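Local coordinates for protein phytase (Debaryomyces castellii, PDB 2GFI) that releases phosphate from phytate (inositol hexakisphosphate) by hydrolysis, as a 3-phytase of the histidine acid phosphatase family, at residues 50-54 against 395-399; 83-87 against 108-112; 99-103 against 270-274; 207-213 against 428-434; 307-311 against 339-343. The contacts are given in a common frame with arbitrary orientation. Residues are numbered along the deposited sequence.

Interaction 1. Residues 50-54 against 395-399; sequences GISTD and AVIPI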
# COMPACT_ATOMS: atom_id res chain seq x y z
N GLY A 50 -11.61 -14.19 2.11
CA GLY A 50 -12.37 -13.05 1.63
C GLY A 50 -13.67 -12.87 2.36
O GLY A 50 -14.44 -12.00 2.01
N ILE A 51 -13.91 -13.70 3.39
CA ILE A 51 -15.13 -13.66 4.17
C ILE A 51 -15.07 -12.46 5.05
O ILE A 51 -14.06 -12.22 5.73
CB ILE A 51 -15.32 -14.93 4.99
CG1 ILE A 51 -15.38 -16.15 4.06
CG2 ILE A 51 -16.59 -14.86 5.76
CD1 ILE A 51 -15.10 -17.42 4.75
N SER A 52 -16.12 -11.68 5.02
CA SER A 52 -16.12 -10.49 5.85
C SER A 52 -16.12 -10.93 7.33
O SER A 52 -16.82 -11.89 7.73
CB SER A 52 -17.27 -9.60 5.45
OG SER A 52 -17.67 -8.82 6.56
N THR A 53 -15.30 -10.28 8.14
CA THR A 53 -15.13 -10.75 9.52
C THR A 53 -16.15 -10.05 10.38
O THR A 53 -16.37 -10.48 11.51
CB THR A 53 -13.73 -10.49 10.07
OG1 THR A 53 -13.38 -9.10 9.89
CG2 THR A 53 -12.69 -11.26 9.28
N ASP A 54 -16.75 -8.97 9.85
CA ASP A 54 -17.93 -8.34 10.43
C ASP A 54 -19.00 -9.35 10.81
O ASP A 54 -19.21 -10.35 10.12
CB ASP A 54 -18.63 -7.47 9.40
CG ASP A 54 -17.87 -6.21 9.07
OD1 ASP A 54 -16.64 -6.15 9.24
OD2 ASP A 54 -18.46 -5.23 8.60
N ALA A 395 -9.14 -14.15 10.04
CA ALA A 395 -9.79 -14.69 8.86
C ALA A 395 -10.89 -15.64 9.30
O ALA A 395 -10.66 -16.45 10.18
CB ALA A 395 -8.78 -15.45 8.01
N VAL A 396 -12.07 -15.56 8.69
CA VAL A 396 -13.09 -16.55 9.00
C VAL A 396 -12.61 -17.80 8.35
O VAL A 396 -12.25 -17.79 7.17
CB VAL A 396 -14.50 -16.18 8.47
CG1 VAL A 396 -15.47 -17.35 8.70
CG2 VAL A 396 -15.00 -14.84 9.08
N ILE A 397 -12.57 -18.88 9.11
CA ILE A 397 -12.29 -20.22 8.58
C ILE A 397 -13.52 -21.08 8.76
O ILE A 397 -13.75 -21.59 9.85
CB ILE A 397 -11.06 -20.86 9.29
CG1 ILE A 397 -9.86 -19.87 9.32
CG2 ILE A 397 -10.71 -22.22 8.66
CD1 ILE A 397 -9.23 -19.51 7.95
N PRO A 398 -14.34 -21.23 7.71
CA PRO A 398 -15.53 -22.04 7.84
C PRO A 398 -15.22 -23.51 8.15
O PRO A 398 -14.16 -24.03 7.76
CB PRO A 398 -16.21 -21.88 6.46
CG PRO A 398 -15.70 -20.56 5.93
CD PRO A 398 -14.23 -20.62 6.37
N ILE A 399 -16.12 -24.15 8.90
CA ILE A 399 -16.01 -25.56 9.17
C ILE A 399 -16.51 -26.27 7.94
O ILE A 399 -17.57 -25.97 7.44
CB ILE A 399 -16.86 -25.96 10.37
CG1 ILE A 399 -16.44 -25.18 11.60
CG2 ILE A 399 -16.77 -27.47 10.57
CD1 ILE A 399 -17.43 -25.27 12.71
O HOH W 1 -11.85 -13.53 6.39
O HOH W 2 -11.82 -15.69 5.30
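A strand can hold a neighbouring loop without a single direct backbone bond, as residues 50-54 and 395-399 illustrate. Their main chains approach most closely at Ile51 and Val396, whose CA atoms are 6.0 Å apart, and no hydrogen bond crosses directly. Apolar packing supplies one part of the contact. Ile51 reaches over strand 395-397, with its CG2 3.7 Å from Val396 CB, while its CD1 lies 3.4 Å from Pro398 CG just past the strand. In addition, the Val396 CG2 methyl rests against the loop backbone, 3.7 Å from Ser52 O and 4.1 Å from Thr53 CA, so that the turning loop wraps round the valine.

Water supplies the polar part. Water 1 is hydrogen-bonded to Ile51 O at 2.7 Å and to Val396 N at 3.1 Å; water 2 binds Val396 O at 2.8 Å and, weakly, Ile51 N at 3.5 Å. Beyond the pair, Asp54 O bonds to Arg389 of strand 385-392, and Gly50 bonds to Gln30 and Asn277 of the second subunit. The arrangement is that of a water-bridged loop docked on the short strand 395-397 of the mixed sheet, at a subunit interface.

Interaction 2. Residues 83-87 against 108-112; sequences YKAVY and YEYFV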
# COMPACT_ATOMS: atom_id res chain seq x y z
N TYR A 83 21.34 -19.30 19.61
CA TYR A 83 21.61 -18.12 18.76
C TYR A 83 22.91 -17.45 19.22
O TYR A 83 23.73 -17.03 18.41
CB TYR A 83 20.44 -17.10 18.73
CG TYR A 83 19.10 -17.67 18.33
CD1 TYR A 83 19.00 -18.77 17.46
CD2 TYR A 83 17.90 -17.11 18.81
CE1 TYR A 83 17.76 -19.29 17.10
CE2 TYR A 83 16.66 -17.63 18.45
CZ TYR A 83 16.60 -18.71 17.59
OH TYR A 83 15.39 -19.27 17.23
N LYS A 84 23.09 -17.36 20.53
CA LYS A 84 24.31 -16.77 21.10
C LYS A 84 25.56 -17.57 20.70
O LYS A 84 26.57 -16.99 20.27
CB LYS A 84 24.17 -16.64 22.62
CG LYS A 84 25.31 -15.87 23.29
CD LYS A 84 25.75 -14.73 22.42
CE LYS A 84 26.52 -13.65 23.20
NZ LYS A 84 27.77 -14.13 23.80
N ALA A 85 25.49 -18.89 20.82
CA ALA A 85 26.53 -19.81 20.31
C ALA A 85 26.85 -19.63 18.81
O ALA A 85 28.02 -19.61 18.41
CB ALA A 85 26.19 -21.28 20.66
N VAL A 86 25.83 -19.50 17.96
CA VAL A 86 26.08 -19.24 16.55
C VAL A 86 26.72 -17.88 16.38
O VAL A 86 27.67 -17.74 15.62
CB VAL A 86 24.82 -19.38 15.64
CG1 VAL A 86 25.21 -19.23 14.14
CG2 VAL A 86 24.18 -20.74 15.82
N TYR A 87 26.19 -16.88 17.07
CA TYR A 87 26.75 -15.54 16.98
C TYR A 87 28.25 -15.57 17.30
O TYR A 87 29.05 -14.91 16.63
CB TYR A 87 26.02 -14.61 17.95
CG TYR A 87 26.65 -13.23 18.09
CD1 TYR A 87 26.31 -12.18 17.21
CD2 TYR A 87 27.58 -12.96 19.11
CE1 TYR A 87 26.89 -10.90 17.35
CE2 TYR A 87 28.15 -11.71 19.27
CZ TYR A 87 27.81 -10.69 18.37
OH TYR A 87 28.39 -9.48 18.55
N TYR A 108 28.49 -5.66 15.02
CA TYR A 108 27.22 -6.29 15.04
C TYR A 108 27.05 -6.90 16.43
O TYR A 108 27.80 -7.78 16.83
CB TYR A 108 27.15 -7.32 13.94
CG TYR A 108 25.86 -8.08 13.86
CD1 TYR A 108 24.66 -7.44 13.56
CD2 TYR A 108 25.85 -9.46 14.06
CE1 TYR A 108 23.48 -8.16 13.47
CE2 TYR A 108 24.69 -10.18 13.96
CZ TYR A 108 23.51 -9.53 13.68
OH TYR A 108 22.36 -10.28 13.58
N GLU A 109 26.10 -6.37 17.18
CA GLU A 109 25.85 -6.87 18.51
C GLU A 109 24.90 -8.06 18.46
O GLU A 109 24.09 -8.19 17.56
CB GLU A 109 25.25 -5.76 19.35
CG GLU A 109 26.21 -4.60 19.58
CD GLU A 109 25.62 -3.55 20.52
OE1 GLU A 109 24.45 -3.12 20.36
OE2 GLU A 109 26.34 -3.14 21.46
N TYR A 110 25.03 -8.95 19.43
CA TYR A 110 24.04 -9.99 19.60
C TYR A 110 22.75 -9.30 20.08
O TYR A 110 22.82 -8.38 20.90
CB TYR A 110 24.52 -11.01 20.60
CG TYR A 110 23.48 -12.06 20.82
CD1 TYR A 110 22.98 -12.78 19.75
CD2 TYR A 110 22.99 -12.34 22.10
CE1 TYR A 110 22.00 -13.75 19.94
CE2 TYR A 110 22.00 -13.33 22.29
CZ TYR A 110 21.51 -14.02 21.21
OH TYR A 110 20.54 -14.98 21.36
N PHE A 111 21.59 -9.72 19.56
CA PHE A 111 20.37 -8.93 19.75
C PHE A 111 19.69 -9.06 21.13
O PHE A 111 18.83 -8.26 21.50
CB PHE A 111 19.38 -9.19 18.64
CG PHE A 111 18.80 -10.58 18.64
CD1 PHE A 111 17.61 -10.84 19.29
CD2 PHE A 111 19.41 -11.59 17.94
CE1 PHE A 111 17.04 -12.10 19.24
CE2 PHE A 111 18.88 -12.86 17.90
CZ PHE A 111 17.69 -13.12 18.54
N VAL A 112 20.06 -10.08 21.88
CA VAL A 112 19.61 -10.20 23.23
C VAL A 112 20.72 -9.63 24.12
O VAL A 112 21.72 -10.32 24.39
CB VAL A 112 19.27 -11.64 23.61
CG1 VAL A 112 18.60 -11.67 24.96
CG2 VAL A 112 18.35 -12.26 22.55
O HOH W 3 26.96 -8.41 21.43
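The fit of loop 108-112 on helix 77-91 illustrates docking by complementary shape. Tyr110 is the main bump. It enters the hollow formed by Tyr83, Lys84 and Tyr87, three residues on one side of the helix. At the base of the side chain, Tyr110 CB sits almost exactly over the Tyr87 ring, 3.7 Å from its centroid, in a CH-pi contact. Further out, the Tyr110 ring is roofed by Lys84, whose CD lies 3.9 Å from its centroid, and the tip reaches Tyr83, Tyr110 OH lying 3.4 Å from Tyr83 CB and bonding weakly to Gly80 O.

Tyr87 is the reciprocal bump. Its ring fits against the loop backbone, with CE1 3.4 Å from Tyr110 N, and beside Tyr108, where Tyr87 CE1 and Tyr108 CD2 are 3.7 Å apart. Phe111 lies against Tyr83, with its CZ 4.0 Å from Tyr83 CD2, and also stacks edge-to-face with Tyr258 of helix 249-266.

Tyr87 OH donates a very short hydrogen bond of 2.5 Å to Tyr108 O, and water 3 accepts one of 2.8 Å from Tyr110 N while donating a weak one of 3.4 Å to Tyr87 OH. Lys84 gives its aliphatic chain to the ring while its NZ pairs with Glu88. The chemistry implies a largely aromatic and apolar contact with a few polar anchors, with one very short hydrogen bond directly between the two segments.

Interaction 3. Residues 99-103 against 270-274; sequences GELAF and PMCDI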
# COMPACT_ATOMS: atom_id res chain seq x y z
N GLY A 99 30.07 -10.60 1.23
CA GLY A 99 28.77 -11.10 0.80
C GLY A 99 27.63 -10.84 1.78
O GLY A 99 27.58 -9.80 2.44
N GLU A 100 26.70 -11.78 1.84
CA GLU A 100 25.53 -11.66 2.71
C GLU A 100 25.89 -11.52 4.16
O GLU A 100 25.10 -10.98 4.91
CB GLU A 100 24.64 -12.90 2.64
CG GLU A 100 24.30 -13.38 1.26
CD GLU A 100 25.01 -14.67 0.96
OE1 GLU A 100 26.29 -14.69 0.81
OE2 GLU A 100 24.27 -15.66 0.91
N LEU A 101 27.03 -12.06 4.57
CA LEU A 101 27.40 -12.05 5.99
C LEU A 101 28.22 -10.82 6.39
O LEU A 101 28.62 -10.70 7.55
CB LEU A 101 28.12 -13.33 6.37
CG LEU A 101 27.34 -14.65 6.21
CD1 LEU A 101 28.19 -15.79 6.71
CD2 LEU A 101 26.02 -14.58 6.96
N ALA A 102 28.42 -9.88 5.47
CA ALA A 102 29.28 -8.71 5.76
C ALA A 102 28.84 -7.86 6.95
O ALA A 102 29.67 -7.25 7.63
CB ALA A 102 29.46 -7.81 4.52
N PHE A 103 27.53 -7.78 7.18
CA PHE A 103 27.02 -6.96 8.28
C PHE A 103 27.64 -7.42 9.62
O PHE A 103 27.61 -6.67 10.60
CB PHE A 103 25.49 -7.04 8.36
CG PHE A 103 24.98 -8.44 8.68
CD1 PHE A 103 24.77 -8.83 10.00
CD2 PHE A 103 24.71 -9.35 7.65
CE1 PHE A 103 24.30 -10.11 10.29
CE2 PHE A 103 24.27 -10.65 7.95
CZ PHE A 103 24.03 -11.01 9.27
N PRO A 270 19.43 -8.02 9.92
CA PRO A 270 20.37 -8.33 8.85
C PRO A 270 20.44 -9.83 8.60
O PRO A 270 20.72 -10.24 7.51
CB PRO A 270 21.71 -7.82 9.39
CG PRO A 270 21.52 -7.67 10.83
CD PRO A 270 20.08 -7.28 11.04
N MET A 271 20.14 -10.64 9.59
CA MET A 271 20.27 -12.08 9.47
C MET A 271 19.18 -12.63 8.56
O MET A 271 19.37 -13.68 7.90
CB MET A 271 20.19 -12.69 10.88
CG MET A 271 20.67 -14.08 10.99
SD MET A 271 22.41 -14.26 10.64
CE MET A 271 23.17 -13.77 12.21
N CYS A 272 18.05 -11.91 8.50
CA CYS A 272 16.98 -12.22 7.53
C CYS A 272 17.44 -12.07 6.08
O CYS A 272 16.80 -12.64 5.16
CB CYS A 272 15.76 -11.34 7.73
SG CYS A 272 14.94 -11.69 9.27
N ASP A 273 18.52 -11.30 5.88
CA ASP A 273 18.97 -11.03 4.50
C ASP A 273 19.84 -12.07 3.88
O ASP A 273 20.23 -11.92 2.74
CB ASP A 273 19.72 -9.73 4.44
CG ASP A 273 18.92 -8.63 4.97
OD1 ASP A 273 17.67 -8.73 4.88
OD2 ASP A 273 19.44 -7.65 5.50
N ILE A 274 20.15 -13.12 4.62
CA ILE A 274 21.17 -14.08 4.14
C ILE A 274 20.54 -15.25 3.40
O ILE A 274 21.24 -16.08 2.83
CB ILE A 274 22.04 -14.56 5.32
CG1 ILE A 274 21.24 -15.51 6.22
CG2 ILE A 274 22.61 -13.35 6.09
CD1 ILE A 274 22.09 -16.20 7.31
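Phe103 lays one ring face over Pro270, whose CB is 3.4 Å from the ring centroid and 3.3 Å from Phe103 CD1, a close CH-pi contact. The rim of the same ring meets two more residues: Met271 SD lies 3.9 Å from Phe103 CZ, nearly in the ring plane, as an edge-on Met-aromatic contact, and Ile274 CG2 is 3.7 Å from Phe103 CE2. That methyl also touches Leu101, with Leu101 CD2 and Ile274 CG2 3.7 Å apart, so Ile274 bridges two side chains of the partner.

Both segments contain a tight 3-10 turn, and here the two turns meet through side chains, with no hydrogen bond between them. Residues 270-274 are further tied to helix 249-266 by the Cys272-Cys259 disulfide, while Arg237 bonds to Ile274 O. The chemistry therefore implies an apolar joint centred on one phenyl ring, while the Glu100 carboxylate is paired in a salt bridge with Arg237 rather than with the partner segment.

Interaction 4. Residues 207-213 against 428-434; sequences PRDGCFN and YVEQCGN. With NAG (2-acetamido-2-deoxy-beta-D-glucopyranose), chain D.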
# COMPACT_ATOMS: atom_id res chain seq x y z
N PRO A 207 -3.36 -28.57 28.51
CA PRO A 207 -3.68 -29.97 28.87
C PRO A 207 -2.65 -31.00 28.40
O PRO A 207 -2.60 -32.12 28.93
CB PRO A 207 -5.02 -30.21 28.19
CG PRO A 207 -5.06 -29.18 27.08
CD PRO A 207 -4.39 -27.97 27.65
N ARG A 208 -1.81 -30.64 27.42
CA ARG A 208 -0.76 -31.56 27.02
C ARG A 208 0.20 -31.86 28.18
O ARG A 208 0.86 -32.89 28.17
CB ARG A 208 0.04 -31.00 25.84
CG ARG A 208 0.90 -29.83 26.21
CD ARG A 208 1.33 -29.00 25.07
NE ARG A 208 1.46 -27.61 25.48
CZ ARG A 208 2.60 -27.03 25.80
NH1 ARG A 208 3.73 -27.73 25.74
NH2 ARG A 208 2.61 -25.75 26.18
N ASP A 209 0.31 -30.93 29.14
CA ASP A 209 1.23 -31.05 30.26
C ASP A 209 0.88 -32.25 31.17
O ASP A 209 1.76 -32.96 31.65
CB ASP A 209 1.23 -29.75 31.08
CG ASP A 209 1.95 -28.60 30.37
OD1 ASP A 209 2.56 -28.81 29.31
OD2 ASP A 209 1.96 -27.45 30.81
N GLY A 210 -0.42 -32.44 31.41
CA GLY A 210 -0.92 -33.57 32.17
C GLY A 210 -1.16 -34.81 31.33
O GLY A 210 -1.65 -35.80 31.83
N CYS A 211 -0.85 -34.76 30.04
CA CYS A 211 -1.02 -35.95 29.24
C CYS A 211 0.26 -36.74 29.19
O CYS A 211 1.18 -36.36 28.47
CB CYS A 211 -1.50 -35.64 27.83
SG CYS A 211 -1.67 -37.16 26.88
N PHE A 212 0.32 -37.84 29.95
CA PHE A 212 1.56 -38.60 30.14
C PHE A 212 1.92 -39.45 28.95
O PHE A 212 3.10 -39.65 28.69
CB PHE A 212 1.54 -39.41 31.45
CG PHE A 212 1.33 -38.54 32.68
CD1 PHE A 212 2.09 -37.37 32.85
CD2 PHE A 212 0.35 -38.84 33.62
CE1 PHE A 212 1.90 -36.55 33.94
CE2 PHE A 212 0.15 -38.00 34.73
CZ PHE A 212 0.93 -36.86 34.88
N ASN A 213 0.92 -39.94 28.22
CA ASN A 213 1.16 -40.76 27.02
C ASN A 213 1.43 -39.98 25.74
O ASN A 213 1.69 -40.56 24.69
CB ASN A 213 0.02 -41.75 26.81
CG ASN A 213 -0.16 -42.66 28.02
OD1 ASN A 213 0.79 -42.88 28.78
ND2 ASN A 213 -1.37 -43.17 28.21
N TYR A 428 -9.70 -38.35 28.04
CA TYR A 428 -8.48 -37.79 28.54
C TYR A 428 -7.78 -38.67 29.58
O TYR A 428 -6.61 -39.02 29.40
CB TYR A 428 -8.73 -36.41 29.13
CG TYR A 428 -7.47 -35.69 29.48
CD1 TYR A 428 -6.74 -34.99 28.51
CD2 TYR A 428 -6.97 -35.72 30.79
CE1 TYR A 428 -5.57 -34.32 28.84
CE2 TYR A 428 -5.81 -35.06 31.13
CZ TYR A 428 -5.10 -34.35 30.15
OH TYR A 428 -3.94 -33.68 30.47
N VAL A 429 -8.50 -39.02 30.66
CA VAL A 429 -7.96 -39.78 31.78
C VAL A 429 -7.33 -41.06 31.25
O VAL A 429 -6.15 -41.32 31.47
CB VAL A 429 -9.03 -40.06 32.87
CG1 VAL A 429 -8.53 -41.08 33.90
CG2 VAL A 429 -9.42 -38.76 33.57
N GLU A 430 -8.10 -41.82 30.48
CA GLU A 430 -7.61 -43.11 30.03
C GLU A 430 -6.53 -43.02 28.94
O GLU A 430 -5.52 -43.72 29.02
CB GLU A 430 -8.76 -44.06 29.65
CG GLU A 430 -9.51 -44.59 30.88
CD GLU A 430 -8.59 -45.31 31.89
OE1 GLU A 430 -8.07 -46.41 31.57
OE2 GLU A 430 -8.39 -44.77 33.02
N GLN A 431 -6.71 -42.14 27.96
CA GLN A 431 -5.72 -42.05 26.90
C GLN A 431 -4.43 -41.40 27.37
O GLN A 431 -3.35 -41.80 26.95
CB GLN A 431 -6.29 -41.36 25.67
CG GLN A 431 -7.26 -42.22 24.89
CD GLN A 431 -8.01 -41.39 23.88
OE1 GLN A 431 -7.59 -41.26 22.73
NE2 GLN A 431 -9.09 -40.78 24.32
N CYS A 432 -4.56 -40.42 28.26
CA CYS A 432 -3.42 -39.70 28.79
C CYS A 432 -2.72 -40.35 29.96
O CYS A 432 -1.55 -40.06 30.21
CB CYS A 432 -3.84 -38.28 29.16
SG CYS A 432 -4.22 -37.33 27.68
N GLY A 433 -3.43 -41.23 30.67
CA GLY A 433 -2.88 -41.90 31.86
C GLY A 433 -2.78 -40.93 33.02
O GLY A 433 -1.81 -40.96 33.77
N ASN A 434 -3.77 -40.05 33.15
CA ASN A 434 -3.74 -39.03 34.18
C ASN A 434 -5.10 -38.96 34.85
O ASN A 434 -6.11 -38.69 34.19
CB ASN A 434 -3.37 -37.66 33.58
CG ASN A 434 -3.10 -36.58 34.63
OD1 ASN A 434 -3.57 -36.66 35.77
ND2 ASN A 434 -2.36 -35.55 34.25
C1 NAG D . -1.91 -36.11 38.99
C2 NAG D . -1.84 -37.58 39.45
C3 NAG D . -0.49 -38.00 40.05
C4 NAG D . 0.70 -37.36 39.31
C5 NAG D . 0.43 -35.84 39.23
C6 NAG D . 1.63 -34.98 38.82
C7 NAG D . -3.86 -38.70 40.18
C8 NAG D . -5.03 -38.72 41.11
N2 NAG D . -2.87 -37.84 40.44
O3 NAG D . -0.40 -39.41 40.06
O4 NAG D . 1.94 -37.64 39.94
O5 NAG D . -0.70 -35.66 38.39
O6 NAG D . 2.11 -35.33 37.54
O7 NAG D . -3.83 -39.46 39.21
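Two sulfur atoms lie at an odd distance here: Cys211 SG and Cys432 SG are 2.7 Å apart, longer than a normal disulfide bond yet well inside non-bonded contact. These cysteines form a disulfide in this protein, and the modelled pair is consistent with one that is partly reduced or imprecisely modelled.

Hydrogen bonds line up around the sulfurs. Cys432 O takes Asn213 N at 3.2 Å and, weakly, Phe212 N at 2.9 Å, while Asn213 ND2 reaches Gln431 O at 2.7 Å. This is C-terminal capping of helix 428-432 by donors of another segment, since its last carbonyls have no partner in a following turn. The helix gives way at Gly433, which adopts positive phi.

Asn434 turns its side chain back to the loop: ND2 donates to Gly210 O at 2.5 Å. Lack of a side chain at Gly210 matters, because a CB there would clash with that amide. At the other end Tyr428 OH donates to Pro207 O at 2.6 Å, and Pro207 also packs on helix 302-318. The Phe212 ring presents its edge to a glycan sugar, Phe212 CZ lying 3.3 Å from O6 of the NAG of chain D.

Interaction 5. Residues 307-311 against 339-343; sequences STLLN and FHSAI. With NAG (2-acetamido-2-deoxy-beta-D-glucopyranose), chain C.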
# COMPACT_ATOMS: atom_id res chain seq x y z
N SER A 307 -9.26 -31.97 22.41
CA SER A 307 -10.70 -32.12 22.64
C SER A 307 -11.14 -31.61 23.98
O SER A 307 -12.34 -31.39 24.18
CB SER A 307 -11.11 -33.59 22.52
OG SER A 307 -10.94 -34.06 21.20
N THR A 308 -10.20 -31.43 24.90
CA THR A 308 -10.55 -30.91 26.21
C THR A 308 -11.04 -29.49 26.09
O THR A 308 -12.14 -29.17 26.59
CB THR A 308 -9.40 -31.05 27.26
OG1 THR A 308 -8.24 -30.35 26.81
CG2 THR A 308 -8.93 -32.48 27.37
N LEU A 309 -10.26 -28.65 25.39
CA LEU A 309 -10.69 -27.26 25.13
C LEU A 309 -11.82 -27.20 24.13
O LEU A 309 -12.62 -26.30 24.21
CB LEU A 309 -9.53 -26.34 24.70
CG LEU A 309 -8.49 -26.02 25.77
CD1 LEU A 309 -7.35 -25.17 25.20
CD2 LEU A 309 -9.11 -25.35 27.02
N LEU A 310 -11.89 -28.13 23.18
CA LEU A 310 -13.00 -28.13 22.22
C LEU A 310 -14.33 -28.38 22.93
O LEU A 310 -15.31 -27.66 22.68
CB LEU A 310 -12.77 -29.12 21.10
CG LEU A 310 -13.77 -29.08 19.94
CD1 LEU A 310 -13.68 -27.75 19.27
CD2 LEU A 310 -13.53 -30.23 18.97
N ASN A 311 -14.34 -29.38 23.83
CA ASN A 311 -15.52 -29.68 24.70
C ASN A 311 -15.94 -28.52 25.59
O ASN A 311 -17.13 -28.17 25.64
CB ASN A 311 -15.21 -30.87 25.61
CG ASN A 311 -15.38 -32.21 24.92
OD1 ASN A 311 -15.92 -32.28 23.81
ND2 ASN A 311 -14.93 -33.29 25.60
N PHE A 339 -5.23 -27.84 20.31
CA PHE A 339 -6.63 -27.44 20.24
C PHE A 339 -7.16 -27.58 18.81
O PHE A 339 -8.17 -28.25 18.60
CB PHE A 339 -6.79 -26.00 20.78
CG PHE A 339 -8.20 -25.50 20.87
CD1 PHE A 339 -9.30 -26.36 20.83
CD2 PHE A 339 -8.44 -24.14 21.05
CE1 PHE A 339 -10.61 -25.85 20.95
CE2 PHE A 339 -9.76 -23.63 21.14
CZ PHE A 339 -10.83 -24.49 21.11
N HIS A 340 -6.46 -27.01 17.84
CA HIS A 340 -6.82 -27.09 16.40
C HIS A 340 -6.78 -28.47 15.82
O HIS A 340 -7.51 -28.78 14.87
CB HIS A 340 -5.96 -26.14 15.54
CG HIS A 340 -6.49 -24.74 15.53
ND1 HIS A 340 -7.36 -24.28 14.55
CD2 HIS A 340 -6.32 -23.72 16.40
CE1 HIS A 340 -7.68 -23.03 14.82
NE2 HIS A 340 -7.07 -22.67 15.94
N SER A 341 -5.94 -29.33 16.38
CA SER A 341 -5.98 -30.75 16.02
C SER A 341 -7.40 -31.31 16.27
O SER A 341 -7.92 -32.09 15.47
CB SER A 341 -4.97 -31.53 16.85
OG SER A 341 -4.73 -32.77 16.25
N ALA A 342 -8.03 -30.88 17.36
CA ALA A 342 -9.39 -31.29 17.59
C ALA A 342 -10.41 -30.42 16.86
O ALA A 342 -11.40 -30.97 16.38
CB ALA A 342 -9.68 -31.39 19.07
N ILE A 343 -10.22 -29.10 16.79
CA ILE A 343 -11.13 -28.23 16.00
C ILE A 343 -11.27 -28.73 14.58
O ILE A 343 -12.37 -28.82 14.04
CB ILE A 343 -10.69 -26.74 15.97
CG1 ILE A 343 -10.69 -26.13 17.39
CG2 ILE A 343 -11.64 -25.94 15.07
CD1 ILE A 343 -9.83 -24.87 17.55
C1 NAG C . -15.45 -34.59 25.20
C2 NAG C . -14.56 -35.62 25.92
C3 NAG C . -15.12 -37.06 25.82
C4 NAG C . -16.60 -37.11 26.24
C5 NAG C . -17.31 -36.07 25.36
C6 NAG C . -18.81 -35.97 25.61
C7 NAG C . -12.15 -35.01 26.14
C8 NAG C . -10.78 -35.44 25.70
N2 NAG C . -13.17 -35.56 25.45
O3 NAG C . -14.32 -37.90 26.61
O4 NAG C . -17.20 -38.42 26.20
O5 NAG C . -16.78 -34.77 25.61
O6 NAG C . -19.24 -34.87 24.84
O7 NAG C . -12.27 -34.20 27.07
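This crossing illustrates how a small residue lets two helices pass closely, as the second helix, followed in order, makes plain. Phe339 opens the contact by sending its ring to the backbone of helix 302-318. Leu309 CB sits over the ring face, 3.9 Å from the centroid, as a CH-pi contact, and Phe339 CE1 is 3.4 Å from Leu310 N. Phe339 also meets Phe67 of strand 59-69 edge-to-face.

His340 bonds to Thr375 of strand 374-382, and Ser341 to Thr302 at the start of the partner helix. Ala342 comes next as the small residue that permits close approach: its CB lies 3.4 Å from Ser307 N, and the CA atoms of Ala342 and Ser307 are 5.3 Å apart. Leu310 folds over the same turn, with CD2 3.4 Å from Ala342 O. Ile343 closes the row, its CG1 3.9 Å from Leu310 CD1.

The short helical segments pass 8.0 Å apart at a crossing angle of -64°, and no hydrogen bond crosses between 307-311 and 339-343. Asn311 points away from the contact and carries an N-linked sugar, ND2 being bonded to C1 of the NAG of chain C at 1.5 Å. Helix 333-343, which begins at the predicted proton donor Asp333, is thereby packed against helix 302-318, which carries the N-linked sugar: helix-on-helix packing beside the mixed sheet, as in the alpha/beta domain of histidine phosphatases.

Read from the N terminus, the chain shows how nested and crossed closures build one fold. Interaction 1, which encloses interactions 2, 3 and 5, opens before strand 59-69. Interaction 2 closes a short loop from within helix 77-91, and interaction 3, starting inside that loop, crosses it to reach the turn before helix 277-295; the two touch through Tyr108. Interaction 4 opens at 207-213, before interaction 3 has closed, so these cross as well. Interaction 5 joins helices 302-318 and 333-343, nested also within 4, and touches 4 at Thr308. Interaction 1 closes at strand 395-397, and interaction 4, crossing it, closes last, tying helix 428-432 to the loop after strand 189-194.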